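Local coordinates for protein ORF10 (Moritella marina, PDB 6RIW) that forms the ketosynthase-chain length factor didomain of a polyunsaturated fatty acid synthase, which probably condenses acyl chains carried on acyl carrier protein, at residues V140-N143 against A144-V148; E510-A513 against N514-Q517; R594-L597 against T598-I601; G697-E700 against N701-R705. One frame throughout, in Å; residues are numbered along the deposited sequence.

Interaction 1 of 4, residues V140-N143 against A144-V148; sequences VVDN and ALKAV
D142 and K146 meet because of their torsions: the carboxylate of D142 stands with CG anti to the backbone N (chi1 171°), while the chain of K146 leaves with CG anti to the carbonyl carbon and then bends at its last torsion (chi4 65°), turning the ammonium back over the preceding turn. The result is an i to i+4 salt bridge on helix 129-148. K146 NZ lies 2.8 Å from D142 OD1, on the syn lone pair of that oxygen. A weak second bond of 3.3 Å runs from K146 NZ to D142 OD2. Underneath, K146 N donates to D142 O at 3.0 Å, one of four successive i to i+4 backbone bonds. V141 and L145 lie side by side on another side of the helix, with V141 CG1 3.8 Å from L145 CD1. Helix 614-628 packs against both of them, and A144 meets helix 917-922. Neither charge depends on the other alone: K146 NZ also reaches F153 O, and D142 OD2 accepts from L155 N. N143 ND2 has Q139 OE1 as its main partner and makes only a weak bond to D142 OD1. With an alanine in place of K146, D142 would probably lose its charged mate and F153 O this donor. The two charged ends thus pair with each other and each also bonds to the F153-L155 region, and the ammonium probably offsets the charge of the buried carboxylate.

Interaction 2 of 4, residues E510-A513 against N514-Q517; sequences ESNA and NVMQ
From the 3-10 turn at E510-S511 the chain opens at N512 into an extended conformation (psi 115°) and then winds into helix 513-519, with N512 as its N-cap. M516 N bonds to N512 O at 3.0 Å and Q517 N to A513 O at 2.9 Å, closing the first helical turns. The cap itself is made by the side chain of N512: its OD1 takes the backbone N-H of V515 at 2.9 Å, nearly straight at 167° and on an in-plane lone pair. CG anti to the backbone N (chi1 -172°) swings the amide across the start of the helix, where it crosses the V515 side chain at about a right angle, OD1 lying 3.6 Å from V515 CG2. The other half of the amide works outward. N512 ND2 and N514 ND2 both donate to N143 OD1 of helix 129-148, so one oxygen gathers two asparagines from the capped turn and joins it to that helix. V515 adds an apolar contact with L136 of the same helix. M516, bent at chi2 and chi3, folds back over the 3-10 turn, its CG 3.4 Å from E510 O and its SD 3.9 Å from E510 CA.

Interaction 3 of 4, residues R594-L597 against T598-I601; sequences RVNL and TTQI
N596 and Q600 face each other in a buried helical turn at the joint between helix 589-595 and helix 597-608, a local contact of polar side chains and backbone. Q600 N donates to N596 O at 3.1 Å in the carbonyl plane, and I601 N to L597 O at 2.8 Å. At the joint itself the bond spans three residues: T598 N reaches V595 O at 3.2 Å from 40° above the carbonyl plane. The Q600 chain runs extended beyond CG and brings its amide back beside N596, the two amide planes 85° apart. No bond joins them; Q600 OE1 lies 3.3 Å from N596 O, two acceptors side by side, and 3.7 Å from L597 CD2, while Q600 NE2 donates to T156 O. T599 OG1, lying between the backbone N and carbonyl carbon (chi1 50°), holds a water at 2.8 Å. N596 ND2 gives the same water a weak bond. L597 CB and I601 CG1 make a looser apolar contact at 4.2 Å. Outside the turn, R592 NE binds N596 OD1, Y48 OH meets T599 OG1, and K625 NZ bonds T598 OG1. Replacing Q600 by a leucine would probably leave T156 O without this donor and weaken the tie to the chain around it. The polar groups of this mostly buried joint thus find partners in neighbouring residues and a bridging water, beside the apolar packing of L597 and I601.

Interaction 4 of 4, residues G697-E700 against N701-R705; sequences GSIE and NITLR
I699 and T703 make the tight part of this contact. I699 O accepts twice from T703, from N at 2.9 Å and from OG1 at 2.8 Å, the two donors arriving from opposite faces of the carbonyl plane and the hydroxyl standing 35° out of it. T703 OG1 gets there by lying anti to its own carbonyl carbon (chi1 -62°), which tips it back over the preceding turn. At the start of the helix S698 OG receives N701 N at 3.0 Å, while S698 O takes I702 N. Looser are the van der Waals contacts: I702 CD1 lies 3.4 Å from S698 O but 4.0 Å from G697 C, and I699 CG1 stays 4.1 Å from T703 OG1. No solvent side can be set against this, since all the touching residues are buried; L136 of helix 129-148 and V515 lie against I699, and E700 OE2 accepts from Y137 OH and Q590 NE2. Further along, R705 NE donates to N701 OD1 at 3.0 Å, close to the guanidinium plane, and L704 CD2 sits over one guanidinium face, 3.9 Å above the plane and toward its rim. N701 ND2 donates to S696 O. The serine N-cap is a classic helix start, and a threonine hydroxyl bonded to the carbonyl four residues back is a common helix feature; here both open helix 699-706, after strand 687-694 in the second ketosynthase-like domain.

In the fold
Interaction 1 belongs to the first ketosynthase-family domain and interactions 2, 3 and 4 to the second, probably the chain length factor, yet helix 129-148 touches all three, so the set follows one domain-domain meeting. Interaction 1 joins interaction 2 through polar amides and V140 against V515, and interaction 3 through L145 CD1 on I601 CD1 at 3.6 Å; interactions 2 and 4 meet where V515 packs on I699. Interaction 4 is wholly buried; interactions 1 and 3 are mostly so, with A147 exposed and T598 and T599 partly exposed; interaction 2 reaches the surface at A513 and Q517. Chemistry differs too: a salt bridge in interaction 1, side-chain N-caps in interactions 2 and 4, a water-assisted polar joint in interaction 3.

Interaction 1 of 4, residues V140-N143 against A144-V148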
loop_
_atom_site.group_PDB
_atom_site.type_symbol
_atom_site.label_atom_id
_atom_site.label_comp_id
_atom_site.label_asym_id
_atom_site.label_seq_id
_atom_site.Cartn_x
_atom_site.Cartn_y
_atom_site.Cartn_z
ATOM N N VAL A 140 -26.109 -12.178 -2.189
ATOM C CA VAL A 140 -26.422 -13.095 -1.100
ATOM C C VAL A 140 -27.423 -12.452 -0.143
ATOM O O VAL A 140 -28.391 -13.097 0.267
ATOM C CB VAL A 140 -25.141 -13.545 -0.371
ATOM C CG1 VAL A 140 -25.493 -14.496 0.787
ATOM C CG2 VAL A 140 -24.192 -14.235 -1.343
ATOM N N VAL A 141 -27.233 -11.170 0.193
ATOM C CA VAL A 141 -28.212 -10.466 1.033
ATOM C C VAL A 141 -29.575 -10.456 0.359
ATOM O O VAL A 141 -30.597 -10.758 0.987
ATOM C CB VAL A 141 -27.750 -9.032 1.351
ATOM C CG1 VAL A 141 -28.904 -8.226 2.041
ATOM C CG2 VAL A 141 -26.515 -9.022 2.253
ATOM N N ASP A 142 -29.610 -10.111 -0.934
ATOM C CA ASP A 142 -30.870 -10.111 -1.679
ATOM C C ASP A 142 -31.589 -11.447 -1.566
ATOM O O ASP A 142 -32.794 -11.500 -1.267
ATOM C CB ASP A 142 -30.615 -9.790 -3.154
ATOM C CG ASP A 142 -31.858 -9.987 -4.025
ATOM O OD1 ASP A 142 -32.148 -11.144 -4.421
ATOM O OD2 ASP A 142 -32.545 -8.977 -4.324
ATOM N N ASN A 143 -30.878 -12.548 -1.840
ATOM C CA ASN A 143 -31.538 -13.845 -1.860
ATOM C C ASN A 143 -31.997 -14.268 -0.470
ATOM O O ASN A 143 -33.039 -14.923 -0.341
ATOM C CB ASN A 143 -30.622 -14.907 -2.443
ATOM C CG ASN A 143 -30.243 -14.642 -3.888
ATOM O OD1 ASN A 143 -29.441 -15.381 -4.459
ATOM N ND2 ASN A 143 -30.795 -13.575 -4.483
ATOM N N ALA A 144 -31.233 -13.927 0.572
ATOM C CA ALA A 144 -31.674 -14.223 1.933
ATOM C C ALA A 144 -32.961 -13.476 2.268
ATOM O O ALA A 144 -33.873 -14.038 2.889
ATOM C CB ALA A 144 -30.582 -13.853 2.939
ATOM N N LEU A 145 -33.043 -12.197 1.888
ATOM C CA LEU A 145 -34.250 -11.419 2.161
ATOM C C LEU A 145 -35.451 -11.901 1.351
ATOM O O LEU A 145 -36.588 -11.814 1.836
ATOM C CB LEU A 145 -33.976 -9.927 1.910
ATOM C CG LEU A 145 -33.077 -9.279 2.979
ATOM C CD1 LEU A 145 -32.665 -7.841 2.648
ATOM C CD2 LEU A 145 -33.687 -9.353 4.371
ATOM N N LYS A 146 -35.240 -12.396 0.125
ATOM C CA LYS A 146 -36.322 -13.082 -0.584
ATOM C C LYS A 146 -36.858 -14.253 0.237
ATOM O O LYS A 146 -38.080 -14.452 0.339
ATOM C CB LYS A 146 -35.842 -13.591 -1.945
ATOM C CG LYS A 146 -35.602 -12.527 -3.017
ATOM C CD LYS A 146 -35.203 -13.227 -4.307
ATOM C CE LYS A 146 -35.496 -12.372 -5.544
ATOM N NZ LYS A 146 -34.656 -11.121 -5.582
ATOM N N ALA A 147 -35.955 -15.046 0.831
ATOM C CA ALA A 147 -36.389 -16.207 1.607
ATOM C C ALA A 147 -37.127 -15.795 2.871
ATOM O O ALA A 147 -38.032 -16.510 3.321
ATOM C CB ALA A 147 -35.184 -17.089 1.960
ATOM N N VAL A 148 -36.775 -14.651 3.451
ATOM C CA VAL A 148 -37.377 -14.218 4.707
ATOM C C VAL A 148 -38.688 -13.471 4.473
ATOM O O VAL A 148 -39.689 -13.722 5.155
ATOM C CB VAL A 148 -36.371 -13.355 5.498
ATOM C CG1 VAL A 148 -37.040 -12.695 6.672
ATOM C CG2 VAL A 148 -35.208 -14.221 5.988
#

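Interaction 2 of 4, residues E510-A513 against N514-Q517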
loop_
_atom_site.group_PDB
_atom_site.type_symbol
_atom_site.label_atom_id
_atom_site.label_comp_id
_atom_site.label_asym_id
_atom_site.label_seq_id
_atom_site.Cartn_x
_atom_site.Cartn_y
_atom_site.Cartn_z
ATOM N N GLU A 510 -20.198 -19.595 -1.302
ATOM C CA GLU A 510 -20.152 -20.656 -2.308
ATOM C C GLU A 510 -21.464 -21.429 -2.406
ATOM O O GLU A 510 -21.654 -22.183 -3.373
ATOM C CB GLU A 510 -19.003 -21.635 -2.000
ATOM C CG GLU A 510 -19.342 -22.688 -0.958
ATOM C CD GLU A 510 -19.104 -22.226 0.478
ATOM O OE1 GLU A 510 -18.929 -21.011 0.742
ATOM O OE2 GLU A 510 -19.092 -23.103 1.368
ATOM N N SER A 511 -22.361 -21.264 -1.433
ATOM C CA SER A 511 -23.662 -21.920 -1.470
ATOM C C SER A 511 -24.691 -21.138 -2.268
ATOM O O SER A 511 -25.803 -21.633 -2.485
ATOM C CB SER A 511 -24.190 -22.137 -0.049
ATOM O OG SER A 511 -24.789 -20.952 0.460
ATOM N N ASN A 512 -24.360 -19.936 -2.707
ATOM C CA ASN A 512 -25.311 -19.121 -3.445
ATOM C C ASN A 512 -25.196 -19.455 -4.930
ATOM O O ASN A 512 -24.172 -19.184 -5.566
ATOM C CB ASN A 512 -25.068 -17.643 -3.177
ATOM C CG ASN A 512 -26.156 -16.783 -3.765
ATOM O OD1 ASN A 512 -26.160 -16.527 -4.960
ATOM N ND2 ASN A 512 -27.116 -16.378 -2.932
ATOM N N ALA A 513 -26.266 -20.022 -5.490
ATOM C CA ALA A 513 -26.222 -20.475 -6.869
ATOM C C ALA A 513 -26.073 -19.315 -7.837
ATOM O O ALA A 513 -25.439 -19.472 -8.882
ATOM C CB ALA A 513 -27.488 -21.281 -7.188
ATOM N N ASN A 514 -26.656 -18.151 -7.522
ATOM C CA ASN A 514 -26.548 -17.011 -8.427
ATOM C C ASN A 514 -25.118 -16.464 -8.468
ATOM O O ASN A 514 -24.589 -16.168 -9.543
ATOM C CB ASN A 514 -27.527 -15.914 -8.013
ATOM C CG ASN A 514 -28.986 -16.298 -8.274
ATOM O OD1 ASN A 514 -29.304 -16.887 -9.299
ATOM N ND2 ASN A 514 -29.872 -15.979 -7.328
ATOM N N VAL A 515 -24.480 -16.319 -7.308
ATOM C CA VAL A 515 -23.071 -15.912 -7.279
ATOM C C VAL A 515 -22.208 -16.902 -8.058
ATOM O O VAL A 515 -21.382 -16.517 -8.896
ATOM C CB VAL A 515 -22.595 -15.774 -5.823
ATOM C CG1 VAL A 515 -21.047 -15.729 -5.760
ATOM C CG2 VAL A 515 -23.222 -14.520 -5.193
ATOM N N MET A 516 -22.375 -18.200 -7.792
ATOM C CA MET A 516 -21.499 -19.172 -8.448
ATOM C C MET A 516 -21.758 -19.232 -9.946
ATOM O O MET A 516 -20.815 -19.396 -10.728
ATOM C CB MET A 516 -21.660 -20.545 -7.795
ATOM C CG MET A 516 -21.226 -20.509 -6.312
ATOM S SD MET A 516 -19.460 -20.160 -6.084
ATOM C CE MET A 516 -18.860 -21.811 -6.444
ATOM N N GLN A 517 -23.016 -19.059 -10.369
ATOM C CA GLN A 517 -23.305 -18.977 -11.796
ATOM C C GLN A 517 -22.624 -17.772 -12.436
ATOM O O GLN A 517 -22.088 -17.874 -13.546
ATOM C CB GLN A 517 -24.818 -18.897 -12.011
ATOM C CG GLN A 517 -25.245 -19.011 -13.448
ATOM C CD GLN A 517 -26.742 -18.770 -13.606
ATOM O OE1 GLN A 517 -27.248 -18.612 -14.721
ATOM N NE2 GLN A 517 -27.457 -18.733 -12.476
#

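Interaction 3 of 4, residues R594-L597 against T598-I601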
loop_
_atom_site.group_PDB
_atom_site.type_symbol
_atom_site.label_atom_id
_atom_site.label_comp_id
_atom_site.label_asym_id
_atom_site.label_seq_id
_atom_site.Cartn_x
_atom_site.Cartn_y
_atom_site.Cartn_z
ATOM N N ARG A 594 -21.402 -3.768 4.139
ATOM C CA ARG A 594 -22.346 -3.634 5.251
ATOM C C ARG A 594 -22.955 -2.231 5.314
ATOM O O ARG A 594 -24.183 -2.060 5.351
ATOM C CB ARG A 594 -21.625 -3.966 6.562
ATOM C CG ARG A 594 -22.377 -3.561 7.837
ATOM C CD ARG A 594 -21.476 -3.293 9.052
ATOM N NE ARG A 594 -22.273 -2.565 10.042
ATOM C CZ ARG A 594 -23.039 -3.137 10.966
ATOM N NH1 ARG A 594 -23.072 -4.453 11.073
ATOM N NH2 ARG A 594 -23.772 -2.382 11.783
ATOM N N VAL A 595 -22.112 -1.215 5.322
ATOM C CA VAL A 595 -22.563 0.143 5.636
ATOM C C VAL A 595 -23.595 0.627 4.623
ATOM O O VAL A 595 -24.601 1.261 4.982
ATOM C CB VAL A 595 -21.349 1.083 5.703
ATOM C CG1 VAL A 595 -21.782 2.520 5.626
ATOM C CG2 VAL A 595 -20.531 0.797 6.981
ATOM N N ASN A 596 -23.393 0.292 3.353
ATOM C CA ASN A 596 -24.230 0.842 2.287
ATOM C C ASN A 596 -25.648 0.279 2.312
ATOM O O ASN A 596 -26.551 0.864 1.693
ATOM C CB ASN A 596 -23.561 0.568 0.940
ATOM C CG ASN A 596 -23.781 1.674 -0.064
ATOM O OD1 ASN A 596 -22.831 2.150 -0.688
ATOM N ND2 ASN A 596 -25.051 2.054 -0.276
ATOM N N LEU A 597 -25.877 -0.819 3.034
ATOM C CA LEU A 597 -27.227 -1.362 3.101
ATOM C C LEU A 597 -28.211 -0.377 3.738
ATOM O O LEU A 597 -29.414 -0.544 3.556
ATOM C CB LEU A 597 -27.234 -2.698 3.851
ATOM C CG LEU A 597 -26.531 -3.828 3.083
ATOM C CD1 LEU A 597 -26.390 -5.078 3.977
ATOM C CD2 LEU A 597 -27.313 -4.169 1.850
ATOM N N THR A 598 -27.719 0.627 4.479
ATOM C CA THR A 598 -28.554 1.734 4.971
ATOM C C THR A 598 -29.471 2.298 3.885
ATOM O O THR A 598 -30.696 2.371 4.048
ATOM C CB THR A 598 -27.661 2.859 5.514
ATOM O OG1 THR A 598 -27.024 2.419 6.718
ATOM C CG2 THR A 598 -28.489 4.114 5.818
ATOM N N THR A 599 -28.893 2.735 2.777
ATOM C CA THR A 599 -29.730 3.307 1.734
ATOM C C THR A 599 -30.223 2.255 0.769
ATOM O O THR A 599 -31.287 2.434 0.166
ATOM C CB THR A 599 -28.976 4.407 0.972
ATOM O OG1 THR A 599 -27.685 3.927 0.571
ATOM C CG2 THR A 599 -28.805 5.639 1.858
ATOM N N GLN A 600 -29.497 1.142 0.618
ATOM C CA GLN A 600 -29.999 0.083 -0.257
ATOM C C GLN A 600 -31.320 -0.482 0.252
ATOM O O GLN A 600 -32.250 -0.695 -0.538
ATOM C CB GLN A 600 -28.977 -1.038 -0.392
ATOM C CG GLN A 600 -27.807 -0.642 -1.243
ATOM C CD GLN A 600 -26.746 -1.691 -1.189
ATOM O OE1 GLN A 600 -25.826 -1.596 -0.369
ATOM N NE2 GLN A 600 -26.882 -2.730 -2.031
ATOM N N ILE A 601 -31.428 -0.728 1.562
ATOM C CA ILE A 601 -32.666 -1.304 2.094
ATOM C C ILE A 601 -33.768 -0.248 2.120
ATOM O O ILE A 601 -34.922 -0.531 1.787
ATOM C CB ILE A 601 -32.440 -1.896 3.501
ATOM C CG1 ILE A 601 -31.409 -3.033 3.467
ATOM C CG2 ILE A 601 -33.760 -2.391 4.078
ATOM C CD1 ILE A 601 -31.927 -4.303 2.897
HETATM O O HOH W 1 -27.639 2.975 -2.090
#

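Interaction 4 of 4, residues G697-E700 against N701-R705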
loop_
_atom_site.group_PDB
_atom_site.type_symbol
_atom_site.label_atom_id
_atom_site.label_comp_id
_atom_site.label_asym_id
_atom_site.label_seq_id
_atom_site.Cartn_x
_atom_site.Cartn_y
_atom_site.Cartn_z
ATOM N N GLY A 697 -7.017 -16.777 -0.796
ATOM C CA GLY A 697 -8.113 -17.713 -0.943
ATOM C C GLY A 697 -9.478 -17.088 -0.749
ATOM O O GLY A 697 -10.475 -17.809 -0.752
ATOM N N SER A 698 -9.564 -15.765 -0.584
ATOM C CA SER A 698 -10.864 -15.100 -0.424
ATOM C C SER A 698 -11.708 -15.230 -1.689
ATOM O O SER A 698 -11.194 -15.400 -2.793
ATOM C CB SER A 698 -10.674 -13.611 -0.116
ATOM O OG SER A 698 -9.944 -13.004 -1.174
ATOM N N ILE A 699 -13.034 -15.099 -1.531
ATOM C CA ILE A 699 -13.854 -15.121 -2.736
ATOM C C ILE A 699 -13.537 -13.913 -3.612
ATOM O O ILE A 699 -13.620 -13.986 -4.848
ATOM C CB ILE A 699 -15.354 -15.200 -2.392
ATOM C CG1 ILE A 699 -16.156 -15.535 -3.659
ATOM C CG2 ILE A 699 -15.839 -13.898 -1.670
ATOM C CD1 ILE A 699 -17.653 -15.855 -3.415
ATOM N N GLU A 700 -13.146 -12.799 -3.000
ATOM C CA GLU A 700 -12.805 -11.616 -3.790
ATOM C C GLU A 700 -11.583 -11.877 -4.659
ATOM O O GLU A 700 -11.544 -11.471 -5.830
ATOM C CB GLU A 700 -12.546 -10.425 -2.872
ATOM C CG GLU A 700 -13.787 -9.932 -2.139
ATOM C CD GLU A 700 -14.018 -10.587 -0.777
ATOM O OE1 GLU A 700 -13.461 -11.688 -0.508
ATOM O OE2 GLU A 700 -14.775 -10.003 0.029
ATOM N N ASN A 701 -10.569 -12.546 -4.104
ATOM C CA ASN A 701 -9.405 -12.827 -4.936
ATOM C C ASN A 701 -9.713 -13.847 -6.016
ATOM O O ASN A 701 -9.214 -13.724 -7.135
ATOM C CB ASN A 701 -8.208 -13.305 -4.127
ATOM C CG ASN A 701 -6.961 -13.388 -4.995
ATOM O OD1 ASN A 701 -6.510 -12.366 -5.527
ATOM N ND2 ASN A 701 -6.426 -14.590 -5.180
ATOM N N ILE A 702 -10.514 -14.871 -5.715
ATOM C CA ILE A 702 -10.843 -15.829 -6.769
ATOM C C ILE A 702 -11.596 -15.122 -7.902
ATOM O O ILE A 702 -11.289 -15.304 -9.095
ATOM C CB ILE A 702 -11.640 -17.024 -6.201
ATOM C CG1 ILE A 702 -10.721 -18.168 -5.760
ATOM C CG2 ILE A 702 -12.493 -17.658 -7.338
ATOM C CD1 ILE A 702 -9.679 -17.798 -4.731
ATOM N N THR A 703 -12.566 -14.284 -7.540
ATOM C CA THR A 703 -13.290 -13.448 -8.502
ATOM C C THR A 703 -12.345 -12.602 -9.351
ATOM O O THR A 703 -12.451 -12.569 -10.585
ATOM C CB THR A 703 -14.253 -12.526 -7.742
ATOM O OG1 THR A 703 -15.204 -13.314 -7.030
ATOM C CG2 THR A 703 -14.996 -11.595 -8.703
ATOM N N LEU A 704 -11.418 -11.903 -8.702
ATOM C CA LEU A 704 -10.482 -11.044 -9.422
ATOM C C LEU A 704 -9.607 -11.842 -10.386
ATOM O O LEU A 704 -9.453 -11.471 -11.559
ATOM C CB LEU A 704 -9.610 -10.280 -8.413
ATOM C CG LEU A 704 -8.453 -9.481 -9.028
ATOM C CD1 LEU A 704 -9.001 -8.456 -10.045
ATOM C CD2 LEU A 704 -7.626 -8.789 -7.949
ATOM N N ARG A 705 -8.968 -12.913 -9.896
ATOM C CA ARG A 705 -7.969 -13.568 -10.728
ATOM C C ARG A 705 -8.600 -14.359 -11.849
ATOM O O ARG A 705 -7.959 -14.531 -12.890
ATOM C CB ARG A 705 -7.066 -14.471 -9.872
ATOM C CG ARG A 705 -6.421 -13.703 -8.685
ATOM C CD ARG A 705 -5.532 -12.548 -9.152
ATOM N NE ARG A 705 -5.014 -11.786 -8.005
ATOM C CZ ARG A 705 -4.114 -10.807 -8.086
ATOM N NH1 ARG A 705 -3.585 -10.453 -9.264
ATOM N NH2 ARG A 705 -3.737 -10.178 -6.972
#